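Local coordinates for protein Poly(A) ribonuclease pop2 (Schizosaccharomyces pombe, PDB 2P51) that removes poly(A) tails from mRNA as the catalytic 3'-exoribonuclease of the CCR4-NOT complex, using two metal ions held by acidic side chains, at residues E53-V58 with K84-G89; Y71-L76 with A187-F192; A78-L83 with D172-L177; N109-L114 with I142-F147. All blocks are in the same frame, centred on the assembly; numbering follows the deposited sequence. Where two conformers were deposited one is given.

The four contacts lie in one DEDD nuclease domain, on strands 47-53, 87-93 and 105-109 or the loops at their ends, and on the helices packed near them. The centres of interactions 1 and 3 are about 8 Å apart, and each holds an acidic magnesium ligand: Glu-53 on strand 47-53 and Asp-172 on helix 170-181. Interactions 2 and 3 share helix 69-82, which packs on the successive helices 170-181 and 189-199. Interaction 4 touches interaction 1; the centres of interactions 4 and 2 are about 24 Å apart. Along the chain, interaction 4 nests inside 3 and 3 inside 2, while interaction 1 alternates with both and closes before 4 opens, so distant sequence converges on one domain.

Interaction 1 (E53-V58 with K84-G89); sequences EFPGVV and KIIQIG. With MG (magnesium ion), chain C.
Glu-53 and Gln-87 form an antiparallel hydrogen-bonded pair at the end of strand 47-53. Glu-53 N donates to Gln-87 O at 2.8 Å, while Glu-53 O accepts two N-H groups, from Ile-86 N at 2.9 Å and Gln-87 N at 3.1 Å, both from the same face of its carbonyl plane. Two residues thus face one, which makes a classic beta bulge. The side chains of Glu-53 and Gln-87 lie side by side and point the same way, with Glu-53 CG 3.3 Å from Gln-87 OE1 and the carboxylate and amide planes turned 69° apart. A bend at chi2 (-58°) turns the Glu-53 chain, and its OE2 binds a magnesium ion at 2.1 Å. The other oxygen, OE1, accepts a hydrogen bond from a water on the same ion, so the carboxylate is gripped at both oxygens. Gln-87 OE1 is held by Ala-238 N, and its NE2 by Asn-109 and Gln-237, which fixes the amide beside the metal ligand. Farther along, Pro-55 CD rests 3.1 Å from Lys-84 O and 4.1 Å from Ile-86 CD1, while the ring of Phe-54 turns off to stack on Tyr-175. Asp-51 and Asp-241 complete the protein ligands of this magnesium, one of the two metal sites of a DEDD nuclease.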
loop_
_atom_site.group_PDB
_atom_site.type_symbol
_atom_site.label_atom_id
_atom_site.label_comp_id
_atom_site.label_asym_id
_atom_site.label_seq_id
_atom_site.Cartn_x
_atom_site.Cartn_y
_atom_site.Cartn_z
ATOM N N GLU A 53 1.376 0.643 -6.619
ATOM C CA GLU A 53 2.334 0.774 -7.701
ATOM C C GLU A 53 2.173 2.211 -8.259
ATOM O O GLU A 53 1.051 2.750 -8.324
ATOM C CB GLU A 53 2.131 -0.248 -8.811
ATOM C CG GLU A 53 2.130 -1.710 -8.391
ATOM C CD GLU A 53 3.380 -2.160 -7.690
ATOM O OE1 GLU A 53 4.488 -1.728 -8.026
ATOM O OE2 GLU A 53 3.251 -2.993 -6.740
ATOM N N PHE A 54 3.258 2.818 -8.686
ATOM C CA PHE A 54 3.300 4.195 -9.154
ATOM C C PHE A 54 4.527 4.318 -10.054
ATOM O O PHE A 54 5.344 3.380 -10.101
ATOM C CB PHE A 54 3.356 5.148 -7.960
ATOM C CG PHE A 54 4.466 4.826 -6.976
ATOM C CD1 PHE A 54 5.750 5.337 -7.152
ATOM C CD2 PHE A 54 4.195 4.030 -5.859
ATOM C CE1 PHE A 54 6.754 5.051 -6.254
ATOM C CE2 PHE A 54 5.209 3.717 -4.968
ATOM C CZ PHE A 54 6.478 4.250 -5.176
ATOM N N PRO A 55 4.640 5.377 -10.816
ATOM C CA PRO A 55 5.669 5.405 -11.884
ATOM C C PRO A 55 7.058 5.817 -11.435
ATOM O O PRO A 55 7.787 6.536 -12.138
ATOM C CB PRO A 55 5.083 6.385 -12.901
ATOM C CG PRO A 55 4.073 7.203 -12.223
ATOM C CD PRO A 55 3.748 6.566 -10.889
ATOM N N GLY A 56 7.454 5.335 -10.255
ATOM C CA GLY A 56 8.831 5.496 -9.831
ATOM C C GLY A 56 9.141 6.867 -9.256
ATOM O O GLY A 56 8.228 7.550 -8.781
ATOM N N VAL A 57 10.402 7.217 -9.249
ATOM C CA VAL A 57 10.944 8.504 -8.847
ATOM C C VAL A 57 11.577 9.162 -10.079
ATOM O O VAL A 57 12.436 8.521 -10.748
ATOM C CB VAL A 57 12.000 8.307 -7.751
ATOM C CG1 VAL A 57 12.762 9.586 -7.391
ATOM C CG2 VAL A 57 11.257 7.739 -6.532
ATOM N N VAL A 58 11.208 10.397 -10.376
ATOM C CA VAL A 58 11.786 11.035 -11.566
ATOM C C VAL A 58 12.789 12.100 -11.151
ATOM O O VAL A 58 13.649 12.504 -11.915
ATOM C CB VAL A 58 10.750 11.675 -12.492
ATOM C CG1 VAL A 58 9.784 10.594 -12.981
ATOM C CG2 VAL A 58 10.006 12.820 -11.813
ATOM N N LYS A 84 1.192 10.231 -10.952
ATOM C CA LYS A 84 -0.089 9.593 -10.632
ATOM C C LYS A 84 0.030 8.139 -10.205
ATOM O O LYS A 84 0.792 7.340 -10.747
ATOM C CB LYS A 84 -0.993 9.660 -11.868
ATOM C CG LYS A 84 -1.418 11.093 -12.208
ATOM C CD LYS A 84 -2.216 11.046 -13.522
ATOM C CE LYS A 84 -2.702 12.487 -13.765
ATOM N NZ LYS A 84 -3.557 12.497 -14.973
ATOM N N ILE A 85 -0.788 7.800 -9.214
ATOM C CA ILE A 85 -0.917 6.409 -8.774
ATOM C C ILE A 85 -1.395 5.489 -9.896
ATOM O O ILE A 85 -2.194 5.933 -10.714
ATOM C CB ILE A 85 -1.886 6.352 -7.573
ATOM C CG1 ILE A 85 -1.880 5.018 -6.847
ATOM C CG2 ILE A 85 -3.333 6.714 -7.981
ATOM C CD1 ILE A 85 -0.616 4.570 -6.233
ATOM N N ILE A 86 -0.885 4.242 -9.863
ATOM C CA ILE A 86 -1.270 3.268 -10.899
ATOM C C ILE A 86 -2.056 2.121 -10.292
ATOM O O ILE A 86 -3.054 1.677 -10.916
ATOM C CB ILE A 86 -0.014 2.802 -11.693
ATOM C CG1 ILE A 86 0.560 3.959 -12.530
ATOM C CG2 ILE A 86 -0.316 1.613 -12.586
ATOM C CD1 ILE A 86 1.950 3.707 -13.128
ATOM N N GLN A 87 -1.698 1.620 -9.130
ATOM C CA GLN A 87 -2.482 0.567 -8.532
ATOM C C GLN A 87 -2.446 0.692 -6.994
ATOM O O GLN A 87 -1.428 1.123 -6.455
ATOM C CB GLN A 87 -1.982 -0.874 -8.752
ATOM C CG GLN A 87 -2.175 -1.483 -10.099
ATOM C CD GLN A 87 -1.638 -2.893 -10.205
ATOM O OE1 GLN A 87 -0.572 -3.189 -9.599
ATOM N NE2 GLN A 87 -2.284 -3.735 -10.962
ATOM N N ILE A 88 -3.507 0.279 -6.337
ATOM C CA ILE A 88 -3.487 0.074 -4.886
ATOM C C ILE A 88 -3.932 -1.349 -4.611
ATOM O O ILE A 88 -4.955 -1.760 -5.174
ATOM C CB ILE A 88 -4.409 1.029 -4.101
ATOM C CG1 ILE A 88 -3.972 2.489 -4.254
ATOM C CG2 ILE A 88 -4.509 0.615 -2.633
ATOM C CD1 ILE A 88 -4.877 3.547 -3.673
ATOM N N GLY A 89 -3.224 -2.060 -3.764
ATOM C CA GLY A 89 -3.597 -3.428 -3.354
ATOM C C GLY A 89 -4.056 -3.440 -1.909
ATOM O O GLY A 89 -3.351 -2.847 -1.068
HETATM MG MG MG C . 4.568 -3.498 -5.192
HETATM O O HOH W 1 6.038 -3.450 -6.669
HETATM O O HOH W 2 5.109 -1.453 -4.966
HETATM O O HOH W 3 5.989 -4.155 -3.792
#

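Interaction 2 (Y71-L76 with A187-F192); sequences YHYQTL and AEYEEF
Tyr-73 and Phe-192 both carry CG anti to the backbone N (chi1 179° and 168°), as does Tyr-189, and the three rings gather into an aromatic cluster. Tyr-189 turns an edge toward the face of Tyr-73 in an offset edge-to-face pair, planes at 67°, with CD1 of each ring 3.8 Å apart. Over that face Tyr-189 CA makes a CH-pi contact, 4.0 Å from the centroid of the Tyr-73 ring. Tyr-73 CE1 sits above the face of Phe-192, toward the rim and 3.7 Å from Phe-192 CG. The cluster joins helix 69-82 to the start of helix 189-199, where Glu-188 is the N-cap residue and reaches Lys-66 in a salt bridge. An alanine in place of Tyr-73 would probably open a gap against Tyr-189 and Phe-192 and leave Pro-186 O without the hydroxyl it bonds. Beside the rings, Gln-74 NE2 donates to Ala-187 O at 2.7 Å, an almost straight bond with the oxygen in the plane of the amide.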
loop_
_atom_site.group_PDB
_atom_site.type_symbol
_atom_site.label_atom_id
_atom_site.label_comp_id
_atom_site.label_asym_id
_atom_site.label_seq_id
_atom_site.Cartn_x
_atom_site.Cartn_y
_atom_site.Cartn_z
ATOM N N TYR A 71 15.395 14.800 4.006
ATOM C CA TYR A 71 15.659 14.611 2.573
ATOM C C TYR A 71 14.799 13.484 2.009
ATOM O O TYR A 71 14.298 13.608 0.895
ATOM C CB TYR A 71 17.140 14.337 2.343
ATOM C CG TYR A 71 17.571 14.044 0.930
ATOM C CD1 TYR A 71 17.351 14.944 -0.103
ATOM C CD2 TYR A 71 18.207 12.859 0.599
ATOM C CE1 TYR A 71 17.747 14.679 -1.401
ATOM C CE2 TYR A 71 18.608 12.578 -0.692
ATOM C CZ TYR A 71 18.379 13.490 -1.696
ATOM O OH TYR A 71 18.772 13.220 -2.986
ATOM N N HIS A 72 14.607 12.377 2.741
ATOM C CA HIS A 72 13.769 11.308 2.238
ATOM C C HIS A 72 12.321 11.782 2.071
ATOM O O HIS A 72 11.671 11.469 1.064
ATOM C CB HIS A 72 13.713 10.117 3.197
ATOM C CG HIS A 72 15.033 9.569 3.611
ATOM N ND1 HIS A 72 15.213 8.730 4.706
ATOM C CD2 HIS A 72 16.268 9.730 3.071
ATOM C CE1 HIS A 72 16.499 8.401 4.822
ATOM N NE2 HIS A 72 17.155 9.007 3.836
ATOM N N TYR A 73 11.832 12.519 3.074
ATOM C CA TYR A 73 10.476 13.025 3.004
ATOM C C TYR A 73 10.333 14.031 1.868
ATOM O O TYR A 73 9.354 13.997 1.080
ATOM C CB TYR A 73 9.975 13.654 4.318
ATOM C CG TYR A 73 8.553 14.158 4.088
ATOM C CD1 TYR A 73 7.506 13.259 3.878
ATOM C CD2 TYR A 73 8.252 15.514 4.080
ATOM C CE1 TYR A 73 6.193 13.643 3.669
ATOM C CE2 TYR A 73 6.933 15.928 3.858
ATOM C CZ TYR A 73 5.907 15.009 3.647
ATOM O OH TYR A 73 4.612 15.431 3.431
ATOM N N GLN A 74 11.273 14.975 1.694
ATOM C CA GLN A 74 11.136 15.947 0.607
ATOM C C GLN A 74 11.243 15.286 -0.757
ATOM O O GLN A 74 10.620 15.785 -1.711
ATOM C CB GLN A 74 12.192 17.036 0.768
ATOM C CG GLN A 74 12.082 17.897 2.028
ATOM C CD GLN A 74 10.666 18.417 2.247
ATOM O OE1 GLN A 74 9.954 18.755 1.303
ATOM N NE2 GLN A 74 10.205 18.495 3.487
ATOM N N THR A 75 11.981 14.188 -0.905
ATOM C CA THR A 75 11.987 13.425 -2.151
ATOM C C THR A 75 10.623 12.809 -2.434
ATOM O O THR A 75 10.053 12.910 -3.531
ATOM C CB THR A 75 13.030 12.286 -2.137
ATOM O OG1 THR A 75 14.330 12.900 -2.120
ATOM C CG2 THR A 75 13.005 11.480 -3.412
ATOM N N LEU A 76 10.090 12.151 -1.403
ATOM C CA LEU A 76 8.772 11.537 -1.512
ATOM C C LEU A 76 7.726 12.579 -1.930
ATOM O O LEU A 76 6.924 12.384 -2.831
ATOM C CB LEU A 76 8.482 10.889 -0.158
ATOM C CG LEU A 76 7.193 10.201 0.205
ATOM C CD1 LEU A 76 7.456 9.297 1.417
ATOM C CD2 LEU A 76 6.049 11.160 0.502
ATOM N N ALA A 187 4.188 20.096 3.831
ATOM C CA ALA A 187 5.571 20.487 3.540
ATOM C C ALA A 187 6.589 19.793 4.438
ATOM O O ALA A 187 7.740 19.554 4.044
ATOM C CB ALA A 187 5.737 21.991 3.694
ATOM N N GLU A 188 6.191 19.473 5.663
ATOM C CA GLU A 188 7.076 18.860 6.650
ATOM C C GLU A 188 6.527 17.520 7.128
ATOM O O GLU A 188 5.300 17.359 7.198
ATOM C CB GLU A 188 7.280 19.790 7.831
ATOM C CG GLU A 188 7.961 21.111 7.469
ATOM C CD GLU A 188 9.460 20.985 7.693
ATOM O OE1 GLU A 188 10.197 20.778 6.703
ATOM O OE2 GLU A 188 9.869 21.070 8.875
ATOM N N TYR A 189 7.443 16.598 7.439
ATOM C CA TYR A 189 7.055 15.241 7.804
ATOM C C TYR A 189 6.166 15.248 9.041
ATOM O O TYR A 189 5.229 14.468 9.112
ATOM C CB TYR A 189 8.250 14.303 8.072
ATOM C CG TYR A 189 7.815 12.887 8.438
ATOM C CD1 TYR A 189 7.235 12.047 7.498
ATOM C CD2 TYR A 189 7.956 12.364 9.724
ATOM C CE1 TYR A 189 6.832 10.755 7.830
ATOM C CE2 TYR A 189 7.564 11.080 10.088
ATOM C CZ TYR A 189 6.996 10.270 9.120
ATOM O OH TYR A 189 6.590 8.983 9.455
ATOM N N GLU A 190 6.493 16.102 10.015
ATOM C CA GLU A 190 5.708 16.126 11.258
ATOM C C GLU A 190 4.214 16.283 10.964
ATOM O O GLU A 190 3.407 15.584 11.590
ATOM C CB GLU A 190 6.192 17.266 12.168
ATOM C CG GLU A 190 7.640 17.216 12.574
ATOM C CD GLU A 190 8.629 17.577 11.478
ATOM O OE1 GLU A 190 8.340 18.331 10.513
ATOM O OE2 GLU A 190 9.769 17.046 11.536
ATOM N N GLU A 191 3.856 17.145 10.033
ATOM C CA GLU A 191 2.470 17.374 9.658
ATOM C C GLU A 191 1.897 16.186 8.882
ATOM O O GLU A 191 0.745 15.789 9.053
ATOM C CB GLU A 191 2.265 18.638 8.799
ATOM C CG GLU A 191 0.811 19.032 8.583
ATOM C CD GLU A 191 0.548 20.316 7.819
ATOM O OE1 GLU A 191 1.425 21.206 7.687
ATOM O OE2 GLU A 191 -0.584 20.506 7.289
ATOM N N PHE A 192 2.708 15.624 7.988
ATOM C CA PHE A 192 2.266 14.447 7.254
ATOM C C PHE A 192 1.942 13.344 8.238
ATOM O O PHE A 192 0.876 12.717 8.119
ATOM C CB PHE A 192 3.386 14.037 6.317
ATOM C CG PHE A 192 3.240 12.684 5.674
ATOM C CD1 PHE A 192 2.445 12.601 4.534
ATOM C CD2 PHE A 192 3.867 11.554 6.155
ATOM C CE1 PHE A 192 2.281 11.378 3.894
ATOM C CE2 PHE A 192 3.669 10.348 5.528
ATOM C CZ PHE A 192 2.879 10.226 4.400
#

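Interaction 3 (A78-L83 with D172-L177); sequences ANVDSL and DFAYLL. With MG (magnesium ion), chain B.
Tyr-175 crosses from helix 170-181 to meet Val-80 of helix 69-82 and Leu-83 just beyond it. Beyond its CB, CG already lies 4.0 Å from Val-80 CG1. That methyl sits over the centre of the ring, 3.7 Å from the centroid and 6° off the normal, in a CH-pi contact. Of the ring carbons on one side, CE1 meets the second methyl, Val-80 CG2, at 3.7 Å; on the other, CE2 passes 3.2 Å from Leu-83 O. At the tip, OH donates to Leu-83 O at 2.7 Å from above the carbonyl plane, 54° out of it, though the oxygen itself lies near the plane of the ring. A phenylalanine here would probably leave Leu-83 O without this donor. Ala-174 CB adds a contact 4.0 Å from Val-80 CG1. The two helix segments run at 39° to each other, their axes 9.9 Å apart. One turn before Tyr-175, Asp-172 OD2 binds a magnesium ion, which it shares with Asp-51, and its OD1 accepts from a metal-bound water and bonds Thr-52. The same helix therefore carries both Tyr-175, packed on helix 69-82, and Asp-172, an acidic ligand of the DEDD active site.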
loop_
_atom_site.group_PDB
_atom_site.type_symbol
_atom_site.label_atom_id
_atom_site.label_comp_id
_atom_site.label_asym_id
_atom_site.label_seq_id
_atom_site.Cartn_x
_atom_site.Cartn_y
_atom_site.Cartn_z
ATOM N N ALA A 78 7.911 15.512 -3.356
ATOM C CA ALA A 78 8.078 16.029 -4.709
ATOM C C ALA A 78 7.526 15.034 -5.706
ATOM O O ALA A 78 6.856 15.404 -6.672
ATOM C CB ALA A 78 9.549 16.336 -4.994
ATOM N N ASN A 79 7.830 13.760 -5.526
ATOM C CA ASN A 79 7.429 12.777 -6.554
ATOM C C ASN A 79 5.985 12.331 -6.401
ATOM O O ASN A 79 5.267 12.236 -7.407
ATOM C CB ASN A 79 8.396 11.559 -6.527
ATOM C CG ASN A 79 9.741 11.974 -7.123
ATOM O OD1 ASN A 79 9.890 11.914 -8.339
ATOM N ND2 ASN A 79 10.704 12.398 -6.320
ATOM N N VAL A 80 5.553 12.077 -5.160
ATOM C CA VAL A 80 4.166 11.618 -4.977
ATOM C C VAL A 80 3.216 12.705 -5.414
ATOM O O VAL A 80 2.179 12.405 -6.040
ATOM C CB VAL A 80 3.900 11.183 -3.526
ATOM C CG1 VAL A 80 2.431 10.868 -3.347
ATOM C CG2 VAL A 80 4.727 9.959 -3.135
ATOM N N ASP A 81 3.535 13.964 -5.098
ATOM C CA ASP A 81 2.602 15.017 -5.522
ATOM C C ASP A 81 2.452 15.056 -7.057
ATOM O O ASP A 81 1.375 15.429 -7.511
ATOM C CB ASP A 81 3.091 16.398 -5.122
ATOM C CG ASP A 81 2.763 16.824 -3.711
ATOM O OD1 ASP A 81 1.986 16.174 -2.985
ATOM O OD2 ASP A 81 3.324 17.885 -3.328
ATOM N N SER A 82 3.530 14.712 -7.785
ATOM C CA SER A 82 3.586 14.946 -9.210
ATOM C C SER A 82 3.235 13.781 -10.125
ATOM O O SER A 82 2.880 13.983 -11.289
ATOM C CB SER A 82 5.030 15.401 -9.572
ATOM O OG SER A 82 5.072 16.786 -9.189
ATOM N N LEU A 83 3.333 12.580 -9.583
ATOM C CA LEU A 83 3.206 11.375 -10.382
ATOM C C LEU A 83 1.955 10.629 -9.959
ATOM O O LEU A 83 1.714 10.447 -8.752
ATOM C CB LEU A 83 4.409 10.445 -10.202
ATOM C CG LEU A 83 5.783 11.033 -10.611
ATOM C CD1 LEU A 83 6.880 9.964 -10.437
ATOM C CD2 LEU A 83 5.741 11.543 -12.038
ATOM N N ASP A 172 3.829 4.499 -0.283
ATOM C CA ASP A 172 2.543 3.824 -0.356
ATOM C C ASP A 172 1.488 4.575 0.458
ATOM O O ASP A 172 0.361 4.870 -0.009
ATOM C CB ASP A 172 2.725 2.386 0.108
ATOM C CG ASP A 172 3.498 1.487 -0.804
ATOM O OD1 ASP A 172 3.571 1.858 -2.012
ATOM O OD2 ASP A 172 4.088 0.457 -0.401
ATOM N N PHE A 173 1.856 4.930 1.709
ATOM C CA PHE A 173 0.903 5.681 2.546
ATOM C C PHE A 173 0.704 7.088 1.968
ATOM O O PHE A 173 -0.422 7.627 2.021
ATOM C CB PHE A 173 1.383 5.825 3.990
ATOM C CG PHE A 173 0.894 4.785 4.968
ATOM C CD1 PHE A 173 -0.449 4.438 5.031
ATOM C CD2 PHE A 173 1.770 4.149 5.812
ATOM C CE1 PHE A 173 -0.978 3.475 5.909
ATOM C CE2 PHE A 173 1.268 3.215 6.699
ATOM C CZ PHE A 173 -0.065 2.856 6.765
ATOM N N ALA A 174 1.748 7.733 1.448
ATOM C CA ALA A 174 1.595 9.076 0.874
ATOM C C ALA A 174 0.596 9.025 -0.276
ATOM O O ALA A 174 -0.239 9.951 -0.431
ATOM C CB ALA A 174 2.925 9.676 0.460
ATOM N N TYR A 175 0.638 7.971 -1.106
ATOM C CA TYR A 175 -0.314 7.918 -2.240
ATOM C C TYR A 175 -1.742 7.776 -1.738
ATOM O O TYR A 175 -2.637 8.361 -2.367
ATOM C CB TYR A 175 0.044 6.763 -3.179
ATOM C CG TYR A 175 0.989 7.262 -4.272
ATOM C CD1 TYR A 175 2.323 6.929 -4.359
ATOM C CD2 TYR A 175 0.443 8.117 -5.217
ATOM C CE1 TYR A 175 3.161 7.406 -5.379
ATOM C CE2 TYR A 175 1.249 8.603 -6.210
ATOM C CZ TYR A 175 2.590 8.263 -6.301
ATOM O OH TYR A 175 3.320 8.794 -7.328
ATOM N N LEU A 176 -1.954 7.050 -0.649
ATOM C CA LEU A 176 -3.322 6.924 -0.162
ATOM C C LEU A 176 -3.752 8.253 0.453
ATOM O O LEU A 176 -4.911 8.678 0.273
ATOM C CB LEU A 176 -3.538 5.783 0.847
ATOM C CG LEU A 176 -3.971 4.454 0.178
ATOM C CD1 LEU A 176 -2.813 3.879 -0.631
ATOM C CD2 LEU A 176 -4.502 3.488 1.219
ATOM N N LEU A 177 -2.795 8.911 1.161
ATOM C CA LEU A 177 -3.257 10.223 1.701
ATOM C C LEU A 177 -3.535 11.216 0.606
ATOM O O LEU A 177 -4.508 12.000 0.676
ATOM C CB LEU A 177 -2.226 10.769 2.705
ATOM C CG LEU A 177 -2.657 11.994 3.521
ATOM C CD1 LEU A 177 -3.687 11.594 4.587
ATOM C CD2 LEU A 177 -1.470 12.693 4.172
HETATM MG MG MG B . 5.261 -0.970 -1.447
HETATM O O HOH W 4 5.549 0.402 -2.964
HETATM O O HOH W 5 5.269 -2.234 0.181
HETATM O O HOH W 6 6.274 -2.288 -2.569
HETATM O O HOH W 7 7.063 -0.273 -0.549
#

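Interaction 4 (N109-L114 with I142-F147); sequences NFTFNL and IEPADF
Phe-110 and Ile-142 are joined by a single backbone bridge: Ile-142 N donates to Asn-109 O at 2.8 Å, and Thr-111 N donates to Ile-142 O at 2.9 Å. Beside this bridge the Phe-110 ring, with CG anti to its own carbonyl carbon (chi1 -70°), points an edge at the face of Phe-147. The planes stand at 85°, a T-shaped pair, with Phe-110 CZ 3.7 Å from Phe-147 CG, toward the rim of that ring. Phe-110 CE1 also touches Ile-142 CG2 at 3.7 Å, and its CD1 meets Pro-144 CG at 3.9 Å in the first turn of helix 144-152. Ile-88 on strand 87-93 touches both phenylalanines. On the outer side, Thr-111 CG2 lies 3.8 Å from Glu-143 OE2, and a water donates to that oxygen and also bonds Thr-111 OG1. Chemically, then, the chain leaving strand 105-109 is tied to Ile-142, just before helix 144-152, by two backbone bonds, and to the helix itself by buried rings, with a water-bridged polar contact at exposed Glu-143.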
loop_
_atom_site.group_PDB
_atom_site.type_symbol
_atom_site.label_atom_id
_atom_site.label_comp_id
_atom_site.label_asym_id
_atom_site.label_seq_id
_atom_site.Cartn_x
_atom_site.Cartn_y
_atom_site.Cartn_z
ATOM N N ASN A 109 -7.177 -0.577 -9.972
ATOM C CA ASN A 109 -6.376 -0.108 -11.110
ATOM C C ASN A 109 -6.763 1.306 -11.520
ATOM O O ASN A 109 -7.958 1.511 -11.832
ATOM C CB ASN A 109 -6.610 -1.099 -12.270
ATOM C CG ASN A 109 -6.112 -2.498 -11.884
ATOM O OD1 ASN A 109 -4.908 -2.696 -11.655
ATOM N ND2 ASN A 109 -7.063 -3.425 -11.799
ATOM N N PHE A 110 -5.835 2.251 -11.482
ATOM C CA PHE A 110 -6.172 3.668 -11.617
ATOM C C PHE A 110 -5.847 4.221 -12.996
ATOM O O PHE A 110 -4.983 3.732 -13.736
ATOM C CB PHE A 110 -5.414 4.480 -10.552
ATOM C CG PHE A 110 -6.010 4.158 -9.186
ATOM C CD1 PHE A 110 -7.127 4.837 -8.722
ATOM C CD2 PHE A 110 -5.492 3.152 -8.392
ATOM C CE1 PHE A 110 -7.682 4.556 -7.482
ATOM C CE2 PHE A 110 -6.005 2.867 -7.139
ATOM C CZ PHE A 110 -7.139 3.566 -6.702
ATOM N N THR A 111 -6.559 5.293 -13.323
ATOM C CA THR A 111 -6.424 5.942 -14.641
ATOM C C THR A 111 -4.993 6.426 -14.874
ATOM O O THR A 111 -4.322 6.978 -13.993
ATOM C CB THR A 111 -7.419 7.104 -14.724
ATOM O OG1 THR A 111 -7.456 7.556 -16.085
ATOM C CG2 THR A 111 -6.965 8.264 -13.842
ATOM N N PHE A 112 -4.471 6.235 -16.088
ATOM C CA PHE A 112 -3.087 6.640 -16.394
ATOM C C PHE A 112 -3.008 6.757 -17.902
ATOM O O PHE A 112 -3.738 6.019 -18.612
ATOM C CB PHE A 112 -2.127 5.573 -15.838
ATOM C CG PHE A 112 -0.733 6.135 -15.710
ATOM C CD1 PHE A 112 -0.401 6.855 -14.559
ATOM C CD2 PHE A 112 0.228 5.963 -16.711
ATOM C CE1 PHE A 112 0.873 7.410 -14.421
ATOM C CE2 PHE A 112 1.479 6.525 -16.555
ATOM C CZ PHE A 112 1.800 7.254 -15.422
ATOM N N ASN A 113 -2.172 7.642 -18.433
ATOM C CA ASN A 113 -2.110 7.968 -19.841
ATOM C C ASN A 113 -0.624 8.075 -20.216
ATOM O O ASN A 113 0.054 9.008 -19.806
ATOM C CB ASN A 113 -2.893 9.240 -20.132
ATOM C CG ASN A 113 -2.942 9.475 -21.628
ATOM O OD1 ASN A 113 -1.883 9.523 -22.249
ATOM N ND2 ASN A 113 -4.171 9.642 -22.148
ATOM N N LEU A 114 -0.116 7.096 -20.975
ATOM C CA LEU A 114 1.304 7.068 -21.291
ATOM C C LEU A 114 1.727 8.231 -22.174
ATOM O O LEU A 114 2.883 8.625 -22.247
ATOM C CB LEU A 114 1.711 5.748 -21.998
ATOM C CG LEU A 114 1.691 4.528 -21.038
ATOM C CD1 LEU A 114 2.000 3.255 -21.823
ATOM C CD2 LEU A 114 2.642 4.717 -19.847
ATOM N N ILE A 142 -9.652 3.593 -12.634
ATOM C CA ILE A 142 -10.415 4.365 -11.655
ATOM C C ILE A 142 -9.897 5.780 -11.496
ATOM O O ILE A 142 -8.700 6.008 -11.521
ATOM C CB ILE A 142 -10.328 3.657 -10.281
ATOM C CG1 ILE A 142 -10.929 2.255 -10.364
ATOM C CG2 ILE A 142 -10.932 4.492 -9.172
ATOM C CD1 ILE A 142 -10.322 1.304 -9.311
ATOM N N GLU A 143 -10.788 6.757 -11.264
ATOM C CA GLU A 143 -10.320 8.068 -10.827
ATOM C C GLU A 143 -10.002 8.038 -9.338
ATOM O O GLU A 143 -10.912 7.641 -8.573
ATOM C CB GLU A 143 -11.389 9.145 -11.049
ATOM C CG GLU A 143 -11.506 9.535 -12.519
ATOM C CD GLU A 143 -10.273 10.293 -12.995
ATOM O OE1 GLU A 143 -9.444 10.803 -12.201
ATOM O OE2 GLU A 143 -10.140 10.367 -14.234
ATOM N N PRO A 144 -8.782 8.403 -8.933
ATOM C CA PRO A 144 -8.461 8.356 -7.496
ATOM C C PRO A 144 -9.487 9.003 -6.603
ATOM O O PRO A 144 -9.730 8.567 -5.480
ATOM C CB PRO A 144 -7.142 9.173 -7.434
ATOM C CG PRO A 144 -6.484 8.713 -8.729
ATOM C CD PRO A 144 -7.609 8.816 -9.739
ATOM N N ALA A 145 -10.090 10.085 -7.065
ATOM C CA ALA A 145 -11.062 10.801 -6.277
ATOM C C ALA A 145 -12.306 9.985 -5.996
ATOM O O ALA A 145 -12.880 10.018 -4.894
ATOM C CB ALA A 145 -11.406 12.097 -7.041
ATOM N N ASP A 146 -12.774 9.232 -6.990
ATOM C CA ASP A 146 -13.935 8.343 -6.817
ATOM C C ASP A 146 -13.613 7.266 -5.784
ATOM O O ASP A 146 -14.408 6.924 -4.912
ATOM C CB ASP A 146 -14.311 7.736 -8.155
ATOM C CG ASP A 146 -14.881 8.724 -9.156
ATOM O OD1 ASP A 146 -15.306 9.850 -8.771
ATOM O OD2 ASP A 146 -14.915 8.348 -10.356
ATOM N N PHE A 147 -12.419 6.704 -5.897
ATOM C CA PHE A 147 -11.981 5.700 -4.922
ATOM C C PHE A 147 -11.905 6.289 -3.554
ATOM O O PHE A 147 -12.314 5.708 -2.544
ATOM C CB PHE A 147 -10.582 5.231 -5.354
ATOM C CG PHE A 147 -9.892 4.337 -4.333
ATOM C CD1 PHE A 147 -10.258 3.015 -4.166
ATOM C CD2 PHE A 147 -8.856 4.853 -3.552
ATOM C CE1 PHE A 147 -9.580 2.252 -3.237
ATOM C CE2 PHE A 147 -8.195 4.083 -2.608
ATOM C CZ PHE A 147 -8.551 2.752 -2.430
HETATM O O HOH W 8 -8.430 10.551 -16.245
#